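2-oxoglutarate (2OG) and Fe(II)-dependent oxygenase superfamily protein (Arabidopsis thaliana, PDB 6KWB) probably catalyses the irreversible, 2-oxoglutarate-dependent oxidation of the auxin indole-3-acetic acid to inactive 2-oxoindole-3-acetic acid, so keeping auxin levels in balance. Local coordinates at residues Q148-K153 and A242-G247. Residues are numbered along the deposited sequence; the frame is centred on the assembly and turned at random.
Sequences QFRINK and ASFLLG. With AKG (2-oxoglutaric acid), chain E.
Gln148 and Phe244 form a hydrogen-bonded antiparallel pair between strands 147-155 and 237-245, whose short segments run at 159° between their N-to-C directions. Phe244 N bonds almost straight to Gln148 O (2.7 Å, 177° at the hydrogen), and Gln148 N returns a bond to Phe244 O at 2.8 Å. Two residues along, Arg150 and Ala242 repeat the pattern, Arg150 N to Ala242 O and Ala242 N to Arg150 O both being 2.9 Å, so four backbone bonds fix the register. Gln148, Phe244 and Ala242 have the most surface buried here, and their side chains share one face of the sheet. With CG anti to the carbonyl carbon (chi1 -54°), the Phe244 ring lies along the neighbouring strand, where Phe244 CE2 meets Arg150 CB at 3.8 Å. Phe244 CZ lies 3.4 Å from O2 of 2-oxoglutarate, which sits at the ring edge in its plane. Gln148 CB lies near Phe244 CD2 and packs against Leu246 CD1 at 4.0 Å, the chain extended beyond CG. Ala242 CB stands 3.7 Å from O1 of 2-oxoglutarate, which also receives a weak bond from Asn152 ND2; Tyr81 and Ser240 hold that amide. Replacing Phe244 by an alanine would probably open a gap between Arg150 CB and the ligand carboxylate, leaving that end of 2-oxoglutarate less closely bounded. On the other face, Ser243 OG approaches the edge of the Phe149 ring. These two neighbouring strands belong to the double-stranded beta-helix (jelly-roll) core of the 2-oxoglutarate oxygenases, and their ligand-facing side chains form part of the cosubstrate pocket beside the metal.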
ATOM      1  N   GLN A 148       1.145   7.610  -4.065  1.00 60.07           N
ATOM      2  CA  GLN A 148       1.587   8.251  -2.850  1.00 62.28           C
ATOM      3  C   GLN A 148       2.462   7.259  -2.121  1.00 64.84           C
ATOM      4  O   GLN A 148       2.134   6.083  -2.063  1.00 64.55           O
ATOM      5  CB  GLN A 148       0.416   8.666  -1.961  1.00 62.60           C
ATOM      6  CG  GLN A 148       0.804   9.585  -0.809  1.00 60.85           C
ATOM      7  CD  GLN A 148      -0.370   9.804   0.145  1.00 69.26           C
ATOM      8  OE1 GLN A 148      -1.517   9.832  -0.280  1.00 69.83           O
ATOM      9  NE2 GLN A 148      -0.086   9.924   1.441  1.00 61.40           N
ATOM     10  N   PHE A 149       3.579   7.744  -1.586  1.00 64.95           N
ATOM     11  CA  PHE A 149       4.526   6.942  -0.842  1.00 54.60           C
ATOM     12  C   PHE A 149       4.407   7.298   0.635  1.00 61.07           C
ATOM     13  O   PHE A 149       4.274   8.473   0.995  1.00 60.40           O
ATOM     14  CB  PHE A 149       5.918   7.223  -1.372  1.00 62.55           C
ATOM     15  CG  PHE A 149       6.992   6.437  -0.719  1.00 63.66           C
ATOM     16  CD1 PHE A 149       7.147   5.092  -0.990  1.00 64.45           C
ATOM     17  CD2 PHE A 149       7.870   7.057   0.167  1.00 61.91           C
ATOM     18  CE1 PHE A 149       8.169   4.365  -0.374  1.00 65.86           C
ATOM     19  CE2 PHE A 149       8.879   6.356   0.778  1.00 66.28           C
ATOM     20  CZ  PHE A 149       9.035   4.999   0.512  1.00 66.91           C
ATOM     21  N   ARG A 150       4.457   6.299   1.499  1.00 57.28           N
ATOM     22  CA  ARG A 150       4.344   6.576   2.912  1.00 59.85           C
ATOM     23  C   ARG A 150       5.069   5.507   3.717  1.00 62.14           C
ATOM     24  O   ARG A 150       4.785   4.315   3.600  1.00 60.94           O
ATOM     25  CB  ARG A 150       2.869   6.688   3.322  1.00 59.04           C
ATOM     26  CG  ARG A 150       2.642   6.639   4.828  1.00 62.96           C
ATOM     27  CD  ARG A 150       1.515   7.560   5.355  1.00 57.14           C
ATOM     28  NE  ARG A 150       1.966   8.942   5.368  1.00 72.23           N
ATOM     29  CZ  ARG A 150       1.740   9.819   6.346  1.00 69.17           C
ATOM     30  NH1 ARG A 150       1.063   9.475   7.431  1.00 73.62           N
ATOM     31  NH2 ARG A 150       2.209  11.053   6.232  1.00 61.07           N
ATOM     32  N   ILE A 151       6.006   5.953   4.554  1.00 61.61           N
ATOM     33  CA  ILE A 151       6.788   5.032   5.365  1.00 60.38           C
ATOM     34  C   ILE A 151       6.341   5.260   6.778  1.00 61.17           C
ATOM     35  O   ILE A 151       6.025   6.381   7.149  1.00 61.52           O
ATOM     36  CB  ILE A 151       8.294   5.261   5.215  1.00 58.61           C
ATOM     37  CG1 ILE A 151       8.636   6.717   5.482  1.00 61.97           C
ATOM     38  CG2 ILE A 151       8.713   4.960   3.826  1.00 59.31           C
ATOM     39  CD1 ILE A 151      10.106   7.038   5.292  1.00 61.15           C
ATOM     40  N   ASN A 152       6.274   4.193   7.558  1.00 61.82           N
ATOM     41  CA  ASN A 152       5.666   4.275   8.876  1.00 61.34           C
ATOM     42  C   ASN A 152       6.529   3.671   9.964  1.00 65.21           C
ATOM     43  O   ASN A 152       7.114   2.621   9.756  1.00 66.66           O
ATOM     44  CB  ASN A 152       4.323   3.554   8.855  1.00 67.12           C
ATOM     45  CG  ASN A 152       3.484   3.929   7.651  1.00 71.21           C
ATOM     46  OD1 ASN A 152       2.921   5.032   7.581  1.00 68.47           O
ATOM     47  ND2 ASN A 152       3.399   3.007   6.684  1.00 62.18           N
ATOM     48  N   LYS A 153       6.554   4.313  11.135  1.00 67.97           N
ATOM     49  CA  LYS A 153       7.234   3.805  12.331  1.00 65.42           C
ATOM     50  C   LYS A 153       6.290   3.603  13.503  1.00 70.60           C
ATOM     51  O   LYS A 153       5.773   4.570  14.056  1.00 73.98           O
ATOM     52  CB  LYS A 153       8.336   4.753  12.770  1.00 66.50           C
ATOM     53  CG  LYS A 153       9.142   4.243  13.943  1.00 72.92           C
ATOM     54  CD  LYS A 153      10.198   5.273  14.351  1.00 73.15           C
ATOM     55  CE  LYS A 153      10.930   4.887  15.616  1.00 68.99           C
ATOM     56  NZ  LYS A 153      11.972   5.908  15.855  1.00 80.87           N
ATOM     57  N   ALA A 242       4.629   1.660   2.540  1.00 56.90           N
ATOM     58  CA  ALA A 242       3.405   1.534   1.741  1.00 52.03           C
ATOM     59  C   ALA A 242       3.403   2.460   0.531  1.00 51.74           C
ATOM     60  O   ALA A 242       3.735   3.633   0.643  1.00 53.02           O
ATOM     61  CB  ALA A 242       2.187   1.819   2.590  1.00 49.71           C
ATOM     62  N   SER A 243       2.994   1.922  -0.619  1.00 51.04           N
ATOM     63  CA  SER A 243       2.853   2.715  -1.823  1.00 52.36           C
ATOM     64  C   SER A 243       1.447   2.592  -2.305  1.00 54.06           C
ATOM     65  O   SER A 243       0.976   1.498  -2.572  1.00 57.26           O
ATOM     66  CB  SER A 243       3.826   2.279  -2.906  1.00 56.62           C
ATOM     67  OG  SER A 243       5.149   2.287  -2.399  1.00 61.41           O
ATOM     68  N   PHE A 244       0.779   3.728  -2.407  1.00 53.05           N
ATOM     69  CA  PHE A 244      -0.626   3.764  -2.743  1.00 55.46           C
ATOM     70  C   PHE A 244      -0.828   4.213  -4.181  1.00 58.81           C
ATOM     71  O   PHE A 244      -0.394   5.301  -4.556  1.00 57.05           O
ATOM     72  CB  PHE A 244      -1.391   4.730  -1.821  1.00 57.30           C
ATOM     73  CG  PHE A 244      -1.216   4.478  -0.337  1.00 58.23           C
ATOM     74  CD1 PHE A 244      -1.947   3.482   0.307  1.00 63.36           C
ATOM     75  CD2 PHE A 244      -0.402   5.292   0.436  1.00 59.81           C
ATOM     76  CE1 PHE A 244      -1.824   3.259   1.669  1.00 60.84           C
ATOM     77  CE2 PHE A 244      -0.278   5.071   1.813  1.00 58.07           C
ATOM     78  CZ  PHE A 244      -0.984   4.051   2.420  1.00 57.14           C
ATOM     79  N   LEU A 245      -1.475   3.381  -4.994  1.00 54.22           N
ATOM     80  CA  LEU A 245      -1.991   3.867  -6.271  1.00 61.84           C
ATOM     81  C   LEU A 245      -3.326   4.514  -5.968  1.00 56.24           C
ATOM     82  O   LEU A 245      -4.203   3.848  -5.454  1.00 61.91           O
ATOM     83  CB  LEU A 245      -2.188   2.752  -7.293  1.00 60.07           C
ATOM     84  CG  LEU A 245      -2.760   3.216  -8.639  1.00 61.46           C
ATOM     85  CD1 LEU A 245      -1.806   4.151  -9.374  1.00 60.53           C
ATOM     86  CD2 LEU A 245      -3.132   2.046  -9.511  1.00 63.08           C
ATOM     87  N   LEU A 246      -3.458   5.814  -6.196  1.00 58.63           N
ATOM     88  CA  LEU A 246      -4.698   6.515  -5.869  1.00 57.15           C
ATOM     89  C   LEU A 246      -5.651   6.561  -7.048  1.00 62.54           C
ATOM     90  O   LEU A 246      -5.312   6.173  -8.154  1.00 68.86           O
ATOM     91  CB  LEU A 246      -4.398   7.936  -5.407  1.00 56.90           C
ATOM     92  CG  LEU A 246      -3.291   8.040  -4.363  1.00 63.24           C
ATOM     93  CD1 LEU A 246      -2.836   9.476  -4.139  1.00 60.39           C
ATOM     94  CD2 LEU A 246      -3.755   7.391  -3.072  1.00 53.66           C
ATOM     95  N   GLY A 247      -6.841   7.086  -6.834  1.00 72.41           N
ATOM     96  CA  GLY A 247      -7.731   7.288  -7.956  1.00 79.01           C
ATOM     97  C   GLY A 247      -7.280   8.518  -8.719  1.00 78.36           C
ATOM     98  O   GLY A 247      -6.259   9.121  -8.397  1.00 75.66           O
TER
HETATM   99  C1  AKG E 302      -0.814   1.933   5.697  1.00 83.76           C
HETATM  100  O1  AKG E 302       0.238   2.633   5.656  1.00 77.10           O
HETATM  101  O2  AKG E 302      -1.886   2.325   5.149  1.00 85.65           O
HETATM  102  C2  AKG E 302      -0.805   0.604   6.420  1.00 86.50           C
HETATM  103  O5  AKG E 302      -1.876   0.016   6.573  1.00 83.62           O
HETATM  104  C3  AKG E 302       0.536   0.070   6.928  1.00 76.69           C
HETATM  105  C4  AKG E 302       0.448  -1.349   7.482  1.00 80.83           C
HETATM  106  C5  AKG E 302       1.581  -1.607   8.460  1.00 85.24           C
HETATM  107  O3  AKG E 302       1.888  -2.781   8.842  1.00 85.32           O
HETATM  108  O4  AKG E 302       2.221  -0.617   8.906  1.00 79.98           O